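Local coordinates for protein alcohol dehydrogenase (Aeropyrum pernix, PDB 1H2B) that probably catalyses the NAD-dependent oxidation of alcohols, holding one zinc ion at its substrate pocket and another at a second site, at residues R116-E124 with G306-E314; T183-G194 with G254-V262. All coordinates share one frame; numbering follows the deposited sequence. Where two conformers were deposited one is given.

How the interactions relate
Both contacts are buried and both reach the same NAD molecule, yet neither touches the other: their nearest atoms lie about 7 Å apart, and along the chain interaction 2 is nested inside the loop that interaction 1 closes. Interaction 2 joins two neighbouring parallel strands of the nucleotide-binding sheet, and its chemistry is mostly backbone hydrogen bonding between apolar side chains, with an asparagine and waters at one end; it meets the adenosine and the nicotinamide ribose. Interaction 1 joins the loop after helix 113-116 to the passage from the last strand of that sheet into helix 312-323. There, side-chain polar bonds and a methionine do the work, beside the nicotinamide and the octanoic acid.

Interaction 1 of 2, residues R116-E124 with G306-E314; sequences RAGEDMHCE and GSLVGNYVE. With NAJ (nicotinamide-adenine-dinucleotide (acidic form)), chain I; OCA (octanoic acid (caprylic acid)), chain H.
A capping box starts helix 312-323, where Glu119 and Asp120 of the loop after helix 113-116 meet Asn311 and Tyr312. Asn311 N donates to Glu314 OE1 (2.8 Å), while Asn311 OD1 accepts from Glu314 N. The torsion of Asn311 that sets CG between its backbone N and carbonyl carbon (chi1 65°) lets one amide serve two partners: ND2 also reaches Glu119 OE1 at 3.2 Å, meeting it from above the carboxylate plane. Arg175 forms salt bridges to both glutamates and probably eases their like charges. Asp120 OD1 takes Tyr312 N at 2.8 Å, again from above its carboxylate; its OD2 pairs with Arg116 of a third subunit. With an alanine at Asn311, Glu314 N would probably lack its cap and Glu119 OE1 be left to Arg175. Farther along, the bent chain of Met121 crosses Val309, SD lying 3.8 Å from Val309 CB, and Met121 CB packs against Leu308 CD2 (3.8 Å). Leu308 CD1 faces octanoic acid C5. Val309 N donates to carboxamide O7N of the dinucleotide at 2.7 Å, and N7N donates to Ser307 O. The capped helix thus adjoins a backbone grip on the carboxamide, the latter as in zinc-containing alcohol dehydrogenases.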
loop_
_atom_site.group_PDB
_atom_site.type_symbol
_atom_site.label_atom_id
_atom_site.label_comp_id
_atom_site.label_asym_id
_atom_site.label_seq_id
_atom_site.Cartn_x
_atom_site.Cartn_y
_atom_site.Cartn_z
ATOM N N ARG B 116 5.646 -19.036 5.618
ATOM C CA ARG B 116 4.197 -19.025 5.757
ATOM C C ARG B 116 3.655 -17.682 5.245
ATOM O O ARG B 116 2.442 -17.539 5.012
ATOM C CB ARG B 116 3.787 -19.226 7.232
ATOM C CG ARG B 116 3.783 -20.670 7.785
ATOM C CD ARG B 116 3.052 -21.682 6.938
ATOM N NE ARG B 116 1.576 -21.740 7.063
ATOM C CZ ARG B 116 0.913 -22.605 7.843
ATOM N NH1 ARG B 116 1.571 -23.401 8.687
ATOM N NH2 ARG B 116 -0.416 -22.666 7.786
ATOM N N ALA B 117 4.509 -16.658 5.161
ATOM C CA ALA B 117 4.081 -15.393 4.576
ATOM C C ALA B 117 4.444 -15.294 3.092
ATOM O O ALA B 117 4.089 -14.303 2.424
ATOM C CB ALA B 117 4.690 -14.218 5.334
ATOM N N GLY B 118 5.196 -16.270 2.592
ATOM C CA GLY B 118 5.473 -16.310 1.170
ATOM C C GLY B 118 6.789 -15.682 0.753
ATOM O O GLY B 118 7.018 -15.490 -0.433
ATOM N N GLU B 119 7.639 -15.354 1.708
ATOM C CA GLU B 119 8.924 -14.691 1.355
ATOM C C GLU B 119 10.077 -15.690 1.386
ATOM O O GLU B 119 10.774 -15.816 2.405
ATOM C CB GLU B 119 9.208 -13.485 2.264
ATOM C CG GLU B 119 8.228 -12.329 2.036
ATOM C CD GLU B 119 8.453 -11.554 0.744
ATOM O OE1 GLU B 119 8.991 -12.102 -0.227
ATOM O OE2 GLU B 119 8.044 -10.379 0.698
ATOM N N ASP B 120 10.253 -16.422 0.279
ATOM C CA ASP B 120 11.216 -17.519 0.226
ATOM C C ASP B 120 12.606 -17.082 0.623
ATOM O O ASP B 120 13.310 -17.846 1.271
ATOM C CB ASP B 120 11.313 -18.109 -1.173
ATOM C CG ASP B 120 9.995 -18.654 -1.679
ATOM O OD1 ASP B 120 9.024 -17.855 -1.908
ATOM O OD2 ASP B 120 9.877 -19.894 -1.903
ATOM N N MET B 121 13.003 -15.855 0.245
ATOM C CA MET B 121 14.365 -15.416 0.546
ATOM C C MET B 121 14.610 -15.125 2.002
ATOM O O MET B 121 15.757 -14.893 2.410
ATOM C CB MET B 121 14.801 -14.230 -0.336
ATOM C CG MET B 121 14.755 -14.486 -1.867
ATOM S SD MET B 121 15.699 -15.954 -2.329
ATOM C CE MET B 121 17.264 -15.550 -1.699
ATOM N N HIS B 122 13.550 -15.185 2.818
ATOM C CA HIS B 122 13.708 -14.845 4.228
ATOM C C HIS B 122 13.397 -16.029 5.121
ATOM O O HIS B 122 13.227 -15.896 6.347
ATOM C CB HIS B 122 12.905 -13.593 4.543
ATOM C CG HIS B 122 13.448 -12.411 3.812
ATOM N ND1 HIS B 122 14.670 -11.850 4.106
ATOM C CD2 HIS B 122 12.975 -11.745 2.734
ATOM C CE1 HIS B 122 14.927 -10.875 3.243
ATOM N NE2 HIS B 122 13.907 -10.792 2.405
ATOM N N CYS B 123 13.361 -17.198 4.493
ATOM C CA CYS B 123 13.152 -18.427 5.222
ATOM C C CYS B 123 14.326 -18.738 6.147
ATOM O O CYS B 123 15.482 -18.579 5.790
ATOM C CB CYS B 123 12.861 -19.556 4.238
ATOM S SG CYS B 123 11.240 -19.319 3.484
ATOM N N GLU B 124 13.999 -19.127 7.377
ATOM C CA GLU B 124 15.001 -19.392 8.412
ATOM C C GLU B 124 16.041 -20.442 8.045
ATOM O O GLU B 124 17.216 -20.307 8.389
ATOM C CB GLU B 124 14.300 -19.822 9.711
ATOM C CG GLU B 124 13.601 -18.681 10.435
ATOM C CD GLU B 124 14.175 -18.452 11.823
ATOM O OE1 GLU B 124 14.521 -19.457 12.499
ATOM O OE2 GLU B 124 14.295 -17.270 12.239
ATOM N N GLY B 306 17.166 -2.114 -0.690
ATOM C CA GLY B 306 17.710 -3.324 -1.278
ATOM C C GLY B 306 16.616 -4.202 -1.849
ATOM O O GLY B 306 15.460 -4.159 -1.423
ATOM N N SER B 307 17.007 -5.006 -2.841
ATOM C CA SER B 307 16.080 -6.002 -3.366
ATOM C C SER B 307 16.863 -7.287 -3.538
ATOM O O SER B 307 17.986 -7.242 -4.025
ATOM C CB SER B 307 15.506 -5.547 -4.718
ATOM O OG SER B 307 14.301 -6.249 -4.989
ATOM N N LEU B 308 16.277 -8.408 -3.122
ATOM C CA LEU B 308 16.982 -9.689 -3.005
ATOM C C LEU B 308 16.182 -10.749 -3.788
ATOM O O LEU B 308 15.105 -11.151 -3.352
ATOM C CB LEU B 308 17.058 -10.112 -1.520
ATOM C CG LEU B 308 17.683 -11.505 -1.275
ATOM C CD1 LEU B 308 19.131 -11.554 -1.739
ATOM C CD2 LEU B 308 17.603 -11.799 0.250
ATOM N N VAL B 309 16.750 -11.174 -4.921
ATOM C CA VAL B 309 16.175 -12.256 -5.739
ATOM C C VAL B 309 14.670 -12.065 -5.803
ATOM O O VAL B 309 14.225 -11.025 -6.235
ATOM C CB VAL B 309 16.671 -13.642 -5.233
ATOM C CG1 VAL B 309 16.396 -14.742 -6.298
ATOM C CG2 VAL B 309 18.184 -13.662 -4.960
ATOM N N GLY B 310 13.869 -13.075 -5.442
ATOM C CA GLY B 310 12.433 -12.837 -5.308
ATOM C C GLY B 310 11.792 -14.078 -4.765
ATOM O O GLY B 310 12.457 -15.054 -4.398
ATOM N N ASN B 311 10.471 -14.019 -4.641
ATOM C CA ASN B 311 9.790 -15.147 -4.020
ATOM C C ASN B 311 9.189 -16.081 -5.092
ATOM O O ASN B 311 9.316 -15.833 -6.292
ATOM C CB ASN B 311 8.801 -14.658 -2.960
ATOM C CG ASN B 311 7.661 -13.851 -3.529
ATOM O OD1 ASN B 311 7.194 -14.106 -4.635
ATOM N ND2 ASN B 311 7.202 -12.840 -2.768
ATOM N N TYR B 312 8.580 -17.174 -4.629
ATOM C CA TYR B 312 8.111 -18.186 -5.577
ATOM C C TYR B 312 6.997 -17.669 -6.452
ATOM O O TYR B 312 6.962 -17.941 -7.649
ATOM C CB TYR B 312 7.645 -19.387 -4.795
ATOM C CG TYR B 312 7.228 -20.565 -5.639
ATOM C CD1 TYR B 312 8.164 -21.516 -6.074
ATOM C CD2 TYR B 312 5.907 -20.726 -5.974
ATOM C CE1 TYR B 312 7.796 -22.630 -6.809
ATOM C CE2 TYR B 312 5.490 -21.851 -6.743
ATOM C CZ TYR B 312 6.436 -22.786 -7.151
ATOM O OH TYR B 312 6.040 -23.891 -7.898
ATOM N N VAL B 313 6.103 -16.911 -5.840
ATOM C CA VAL B 313 4.997 -16.347 -6.626
ATOM C C VAL B 313 5.525 -15.399 -7.713
ATOM O O VAL B 313 5.056 -15.414 -8.859
ATOM C CB VAL B 313 3.936 -15.697 -5.719
ATOM C CG1 VAL B 313 2.971 -14.816 -6.510
ATOM C CG2 VAL B 313 3.186 -16.814 -4.948
ATOM N N GLU B 314 6.512 -14.595 -7.358
ATOM C CA GLU B 314 7.136 -13.683 -8.332
ATOM C C GLU B 314 7.792 -14.462 -9.487
ATOM O O GLU B 314 7.677 -14.056 -10.640
ATOM C CB GLU B 314 8.173 -12.800 -7.624
ATOM C CG GLU B 314 7.443 -11.743 -6.798
ATOM C CD GLU B 314 8.321 -10.997 -5.794
ATOM O OE1 GLU B 314 9.395 -11.504 -5.397
ATOM O OE2 GLU B 314 7.888 -9.886 -5.398
HETATM P PA NAJ I . 26.595 -8.145 -15.559
HETATM O O1A NAJ I . 28.093 -8.236 -15.478
HETATM O O2A NAJ I . 25.845 -8.971 -16.618
HETATM O O5B NAJ I . 26.099 -6.661 -15.880
HETATM C C5B NAJ I . 26.722 -5.503 -15.307
HETATM C C4B NAJ I . 26.438 -4.396 -16.308
HETATM O O4B NAJ I . 26.855 -3.161 -15.694
HETATM C C3B NAJ I . 27.164 -4.568 -17.642
HETATM O O3B NAJ I . 26.278 -4.390 -18.760
HETATM C C2B NAJ I . 28.198 -3.459 -17.501
HETATM O O2B NAJ I . 28.698 -2.965 -18.753
HETATM C C1B NAJ I . 27.468 -2.371 -16.703
HETATM N N9A NAJ I . 28.338 -1.401 -16.039
HETATM C C8A NAJ I . 29.617 -1.554 -15.487
HETATM N N7A NAJ I . 30.015 -0.372 -14.943
HETATM C C5A NAJ I . 29.014 0.533 -15.149
HETATM C C6A NAJ I . 28.859 1.859 -14.827
HETATM N N6A NAJ I . 29.811 2.578 -14.216
HETATM N N1A NAJ I . 27.670 2.470 -15.127
HETATM C C2A NAJ I . 26.655 1.817 -15.804
HETATM N N3A NAJ I . 26.829 0.520 -16.139
HETATM C C4A NAJ I . 27.992 -0.106 -15.819
HETATM O O3 NAJ I . 26.059 -8.464 -14.097
HETATM P PN NAJ I . 24.693 -9.196 -13.647
HETATM O O1N NAJ I . 24.886 -10.641 -13.601
HETATM O O2N NAJ I . 23.561 -8.629 -14.407
HETATM O O5D NAJ I . 24.660 -8.743 -12.106
HETATM C C5D NAJ I . 24.452 -7.361 -11.822
HETATM C C4D NAJ I . 24.734 -7.106 -10.350
HETATM O O4D NAJ I . 23.650 -7.671 -9.591
HETATM C C3D NAJ I . 25.990 -7.801 -9.826
HETATM O O3D NAJ I . 26.498 -7.030 -8.722
HETATM C C2D NAJ I . 25.448 -9.138 -9.300
HETATM O O2D NAJ I . 26.255 -9.783 -8.356
HETATM C C1D NAJ I . 24.147 -8.611 -8.669
HETATM N N1N NAJ I . 23.092 -9.571 -8.344
HETATM C C2N NAJ I . 22.245 -9.211 -7.337
HETATM C C3N NAJ I . 21.180 -10.032 -7.010
HETATM C C7N NAJ I . 20.295 -9.660 -5.866
HETATM O O7N NAJ I . 19.344 -10.563 -5.569
HETATM N N7N NAJ I . 20.337 -8.506 -5.194
HETATM C C4N NAJ I . 20.911 -11.251 -7.715
HETATM C C5N NAJ I . 21.725 -11.469 -8.862
HETATM C C6N NAJ I . 22.811 -10.660 -9.140
HETATM C C1 OCA H . 22.340 -14.023 -6.583
HETATM C C2 OCA H . 22.734 -13.418 -5.228
HETATM C C3 OCA H . 21.864 -13.993 -4.097
HETATM C C4 OCA H . 22.405 -13.764 -2.695
HETATM C C5 OCA H . 21.548 -14.536 -1.693
HETATM C C6 OCA H . 21.902 -14.165 -0.255
HETATM C C7 OCA H . 21.005 -14.826 0.786
HETATM C C8 OCA H . 21.447 -14.393 2.172
HETATM O O1 OCA H . 23.056 -13.814 -7.602
HETATM O O2 OCA H . 21.293 -14.696 -6.690
HETATM O O HOH W 1 5.671 -16.413 -2.717
#

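Interaction 2 of 2, residues T183-G194 with G254-V262; sequences TLYPGAYVAIVG and GVNVAMDFV. With NAJ (nicotinamide-adenine-dinucleotide (acidic form)), chain I.
Tyr189 O receives two weak hydrogen bonds, from Asn256 N (3.0 Å) and from Val257 N, where the chain turns a corner at Asn256. The Asn256 side chain binds back across the gap: OD1 accepts from Tyr189 N at 3.0 Å, with the donor 37° out of the carbonyl plane, and ND2 makes a weak bond to Tyr185 OH, its amide nearly perpendicular to that ring. Placing CG anti to the carbonyl carbon (chi1 -59°) aims this amide at the Tyr185 to Ala188 turn. One water joins Asn256 ND2 to Thr183 O, another Asn256 O to Thr183 OG1, which also meets Arg280.

Beyond the corner the strands run parallel, 9° apart. Ala191 bonds the neighbouring strand through both its N, to Val257 O, and its O, to Met259 N (2.8 Å); Val193 repeats this with Met259 O and Phe261 N. Ile192 CG1 rests 3.8 Å from Phe261 CD1.

At the carboxyl ends, Asp260 OD1 accepts Val262 N in an Asx turn, and Gly263 N as well; Val262 O accepts from O3D of the nicotinamide ribose (2.9 Å). Val262 CG2 lies 3.4 Å from Gly194 CA, where a side chain would clash. Backbone bonds thus set the register of this Rossmann-type sheet and the Asn256 and Asp260 side chains hold its ends, while carbonyls of Phe261 and Val262, a glycine and valine methyls meet the cofactor, without any charged group from these segments.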
loop_
_atom_site.group_PDB
_atom_site.type_symbol
_atom_site.label_atom_id
_atom_site.label_comp_id
_atom_site.label_asym_id
_atom_site.label_seq_id
_atom_site.Cartn_x
_atom_site.Cartn_y
_atom_site.Cartn_z
ATOM N N THR B 183 5.758 3.610 -7.202
ATOM C CA THR B 183 5.766 5.064 -7.230
ATOM C C THR B 183 6.006 5.662 -8.632
ATOM O O THR B 183 6.398 6.826 -8.767
ATOM C CB THR B 183 6.800 5.649 -6.282
ATOM O OG1 THR B 183 8.122 5.149 -6.593
ATOM C CG2 THR B 183 6.531 5.231 -4.821
ATOM N N LEU B 184 5.861 4.848 -9.655
ATOM C CA LEU B 184 6.071 5.346 -11.016
ATOM C C LEU B 184 4.668 5.666 -11.547
ATOM O O LEU B 184 3.678 5.194 -10.997
ATOM C CB LEU B 184 6.832 4.305 -11.884
ATOM C CG LEU B 184 8.319 4.298 -11.486
ATOM C CD1 LEU B 184 9.018 3.125 -12.219
ATOM C CD2 LEU B 184 9.078 5.630 -11.767
ATOM N N TYR B 185 4.619 6.573 -12.501
ATOM C CA TYR B 185 3.333 7.054 -13.039
ATOM C C TYR B 185 3.684 7.636 -14.395
ATOM O O TYR B 185 4.871 7.844 -14.668
ATOM C CB TYR B 185 2.779 8.111 -12.106
ATOM C CG TYR B 185 3.740 9.239 -11.802
ATOM C CD1 TYR B 185 3.897 10.309 -12.663
ATOM C CD2 TYR B 185 4.482 9.240 -10.606
ATOM C CE1 TYR B 185 4.787 11.349 -12.378
ATOM C CE2 TYR B 185 5.351 10.260 -10.314
ATOM C CZ TYR B 185 5.497 11.320 -11.201
ATOM O OH TYR B 185 6.371 12.344 -10.926
ATOM N N PRO B 186 2.712 7.928 -15.283
ATOM C CA PRO B 186 3.053 8.538 -16.574
ATOM C C PRO B 186 3.756 9.884 -16.455
ATOM O O PRO B 186 3.252 10.788 -15.769
ATOM C CB PRO B 186 1.674 8.705 -17.282
ATOM C CG PRO B 186 0.767 7.670 -16.564
ATOM C CD PRO B 186 1.259 7.699 -15.127
ATOM N N GLY B 187 4.923 10.014 -17.082
ATOM C CA GLY B 187 5.709 11.228 -16.931
ATOM C C GLY B 187 6.853 11.086 -15.909
ATOM O O GLY B 187 7.783 11.923 -15.903
ATOM N N ALA B 188 6.796 10.033 -15.091
ATOM C CA ALA B 188 7.899 9.758 -14.145
ATOM C C ALA B 188 9.045 9.216 -14.971
ATOM O O ALA B 188 8.833 8.561 -16.010
ATOM C CB ALA B 188 7.477 8.698 -13.155
ATOM N N TYR B 189 10.254 9.404 -14.441
ATOM C CA TYR B 189 11.432 8.832 -15.074
ATOM C C TYR B 189 12.026 7.771 -14.170
ATOM O O TYR B 189 12.090 7.907 -12.958
ATOM C CB TYR B 189 12.542 9.873 -15.217
ATOM C CG TYR B 189 12.224 11.008 -16.179
ATOM C CD1 TYR B 189 11.605 12.179 -15.715
ATOM C CD2 TYR B 189 12.550 10.883 -17.523
ATOM C CE1 TYR B 189 11.329 13.203 -16.600
ATOM C CE2 TYR B 189 12.264 11.895 -18.419
ATOM C CZ TYR B 189 11.665 13.041 -17.941
ATOM O OH TYR B 189 11.398 14.085 -18.859
ATOM N N VAL B 190 12.500 6.721 -14.807
ATOM C CA VAL B 190 13.254 5.663 -14.098
ATOM C C VAL B 190 14.596 5.510 -14.796
ATOM O O VAL B 190 14.646 5.362 -16.005
ATOM C CB VAL B 190 12.459 4.343 -13.988
ATOM C CG1 VAL B 190 11.952 3.820 -15.339
ATOM C CG2 VAL B 190 13.284 3.260 -13.271
ATOM N N ALA B 191 15.680 5.569 -14.019
ATOM C CA ALA B 191 17.025 5.262 -14.549
ATOM C C ALA B 191 17.336 3.820 -14.202
ATOM O O ALA B 191 17.306 3.424 -13.022
ATOM C CB ALA B 191 18.070 6.129 -13.907
ATOM N N ILE B 192 17.604 3.021 -15.226
ATOM C CA ILE B 192 17.977 1.623 -15.021
ATOM C C ILE B 192 19.462 1.592 -15.331
ATOM O O ILE B 192 19.874 1.923 -16.456
ATOM C CB ILE B 192 17.066 0.655 -15.904
ATOM C CG1 ILE B 192 17.380 -0.820 -15.638
ATOM C CG2 ILE B 192 17.070 1.032 -17.425
ATOM C CD1 ILE B 192 18.704 -1.294 -16.194
ATOM N N VAL B 193 20.273 1.289 -14.326
ATOM C CA VAL B 193 21.714 1.465 -14.460
ATOM C C VAL B 193 22.366 0.101 -14.545
ATOM O O VAL B 193 22.303 -0.677 -13.580
ATOM C CB VAL B 193 22.251 2.230 -13.228
ATOM C CG1 VAL B 193 23.784 2.354 -13.312
ATOM C CG2 VAL B 193 21.557 3.582 -13.100
ATOM N N GLY B 194 23.000 -0.191 -15.707
ATOM C CA GLY B 194 23.604 -1.480 -15.942
ATOM C C GLY B 194 22.711 -2.343 -16.781
ATOM O O GLY B 194 21.771 -2.921 -16.238
ATOM N N GLY B 254 15.779 15.300 -11.798
ATOM C CA GLY B 254 16.232 13.945 -11.471
ATOM C C GLY B 254 15.149 12.903 -11.715
ATOM O O GLY B 254 14.044 13.189 -12.198
ATOM N N VAL B 255 15.448 11.657 -11.346
ATOM C CA VAL B 255 14.534 10.547 -11.584
ATOM C C VAL B 255 13.721 10.184 -10.365
ATOM O O VAL B 255 14.147 10.322 -9.219
ATOM C CB VAL B 255 15.269 9.302 -12.127
ATOM C CG1 VAL B 255 16.029 9.645 -13.434
ATOM C CG2 VAL B 255 16.260 8.747 -11.100
ATOM N N ASN B 256 12.528 9.690 -10.635
ATOM C CA ASN B 256 11.655 9.204 -9.573
ATOM C C ASN B 256 12.180 7.909 -8.957
ATOM O O ASN B 256 12.015 7.653 -7.739
ATOM C CB ASN B 256 10.262 8.985 -10.148
ATOM C CG ASN B 256 9.690 10.258 -10.728
ATOM O OD1 ASN B 256 10.046 10.714 -11.803
ATOM N ND2 ASN B 256 8.805 10.879 -9.948
ATOM N N VAL B 257 12.769 7.051 -9.788
ATOM C CA VAL B 257 13.362 5.788 -9.306
ATOM C C VAL B 257 14.664 5.576 -10.083
ATOM O O VAL B 257 14.707 5.809 -11.288
ATOM C CB VAL B 257 12.478 4.585 -9.582
ATOM C CG1 VAL B 257 13.205 3.289 -9.174
ATOM C CG2 VAL B 257 11.153 4.659 -8.774
ATOM N N ALA B 258 15.734 5.231 -9.354
ATOM C CA ALA B 258 16.950 4.722 -10.013
ATOM C C ALA B 258 17.149 3.301 -9.553
ATOM O O ALA B 258 16.809 2.973 -8.420
ATOM C CB ALA B 258 18.160 5.559 -9.628
ATOM N N MET B 259 17.690 2.451 -10.433
ATOM C CA MET B 259 17.847 1.024 -10.132
ATOM C C MET B 259 19.278 0.667 -10.446
ATOM O O MET B 259 19.686 0.780 -11.584
ATOM C CB MET B 259 16.877 0.195 -11.003
ATOM C CG MET B 259 15.393 0.650 -10.816
ATOM S SD MET B 259 14.317 -0.439 -11.690
ATOM C CE MET B 259 14.277 -1.850 -10.598
ATOM N N ASP B 260 20.057 0.267 -9.426
ATOM C CA ASP B 260 21.460 -0.054 -9.680
ATOM C C ASP B 260 21.588 -1.556 -9.886
ATOM O O ASP B 260 21.473 -2.324 -8.910
ATOM C CB ASP B 260 22.295 0.377 -8.473
ATOM C CG ASP B 260 23.766 0.160 -8.701
ATOM O OD1 ASP B 260 24.119 -0.554 -9.658
ATOM O OD2 ASP B 260 24.621 0.696 -7.967
ATOM N N PHE B 261 21.728 -1.957 -11.163
ATOM C CA PHE B 261 21.968 -3.355 -11.538
ATOM C C PHE B 261 23.435 -3.608 -11.867
ATOM O O PHE B 261 23.749 -4.476 -12.687
ATOM C CB PHE B 261 21.071 -3.726 -12.754
ATOM C CG PHE B 261 19.639 -3.860 -12.405
ATOM C CD1 PHE B 261 18.709 -2.861 -12.716
ATOM C CD2 PHE B 261 19.187 -5.041 -11.829
ATOM C CE1 PHE B 261 17.322 -3.051 -12.424
ATOM C CE2 PHE B 261 17.813 -5.220 -11.491
ATOM C CZ PHE B 261 16.870 -4.219 -11.845
ATOM N N VAL B 262 24.317 -2.837 -11.216
ATOM C CA VAL B 262 25.780 -3.010 -11.374
ATOM C C VAL B 262 26.413 -3.304 -9.999
ATOM O O VAL B 262 27.071 -4.358 -9.800
ATOM C CB VAL B 262 26.420 -1.734 -11.921
ATOM C CG1 VAL B 262 27.937 -2.001 -12.218
ATOM C CG2 VAL B 262 25.695 -1.264 -13.210
HETATM P PA NAJ I . 26.595 -8.145 -15.559
HETATM O O1A NAJ I . 28.093 -8.236 -15.478
HETATM O O2A NAJ I . 25.845 -8.971 -16.618
HETATM O O5B NAJ I . 26.099 -6.661 -15.880
HETATM C C5B NAJ I . 26.722 -5.503 -15.307
HETATM C C4B NAJ I . 26.438 -4.396 -16.308
HETATM O O4B NAJ I . 26.855 -3.161 -15.694
HETATM C C3B NAJ I . 27.164 -4.568 -17.642
HETATM O O3B NAJ I . 26.278 -4.390 -18.760
HETATM C C2B NAJ I . 28.198 -3.459 -17.501
HETATM O O2B NAJ I . 28.698 -2.965 -18.753
HETATM C C1B NAJ I . 27.468 -2.371 -16.703
HETATM N N9A NAJ I . 28.338 -1.401 -16.039
HETATM C C8A NAJ I . 29.617 -1.554 -15.487
HETATM N N7A NAJ I . 30.015 -0.372 -14.943
HETATM C C5A NAJ I . 29.014 0.533 -15.149
HETATM C C6A NAJ I . 28.859 1.859 -14.827
HETATM N N6A NAJ I . 29.811 2.578 -14.216
HETATM N N1A NAJ I . 27.670 2.470 -15.127
HETATM C C2A NAJ I . 26.655 1.817 -15.804
HETATM N N3A NAJ I . 26.829 0.520 -16.139
HETATM C C4A NAJ I . 27.992 -0.106 -15.819
HETATM O O3 NAJ I . 26.059 -8.464 -14.097
HETATM P PN NAJ I . 24.693 -9.196 -13.647
HETATM O O1N NAJ I . 24.886 -10.641 -13.601
HETATM O O2N NAJ I . 23.561 -8.629 -14.407
HETATM O O5D NAJ I . 24.660 -8.743 -12.106
HETATM C C5D NAJ I . 24.452 -7.361 -11.822
HETATM C C4D NAJ I . 24.734 -7.106 -10.350
HETATM O O4D NAJ I . 23.650 -7.671 -9.591
HETATM C C3D NAJ I . 25.990 -7.801 -9.826
HETATM O O3D NAJ I . 26.498 -7.030 -8.722
HETATM C C2D NAJ I . 25.448 -9.138 -9.300
HETATM O O2D NAJ I . 26.255 -9.783 -8.356
HETATM C C1D NAJ I . 24.147 -8.611 -8.669
HETATM N N1N NAJ I . 23.092 -9.571 -8.344
HETATM C C2N NAJ I . 22.245 -9.211 -7.337
HETATM C C3N NAJ I . 21.180 -10.032 -7.010
HETATM C C7N NAJ I . 20.295 -9.660 -5.866
HETATM O O7N NAJ I . 19.344 -10.563 -5.569
HETATM N N7N NAJ I . 20.337 -8.506 -5.194
HETATM C C4N NAJ I . 20.911 -11.251 -7.715
HETATM C C5N NAJ I . 21.725 -11.469 -8.862
HETATM C C6N NAJ I . 22.811 -10.660 -9.140
HETATM O O HOH W 2 9.650 7.505 -6.415
HETATM O O HOH W 3 7.811 9.294 -7.707
#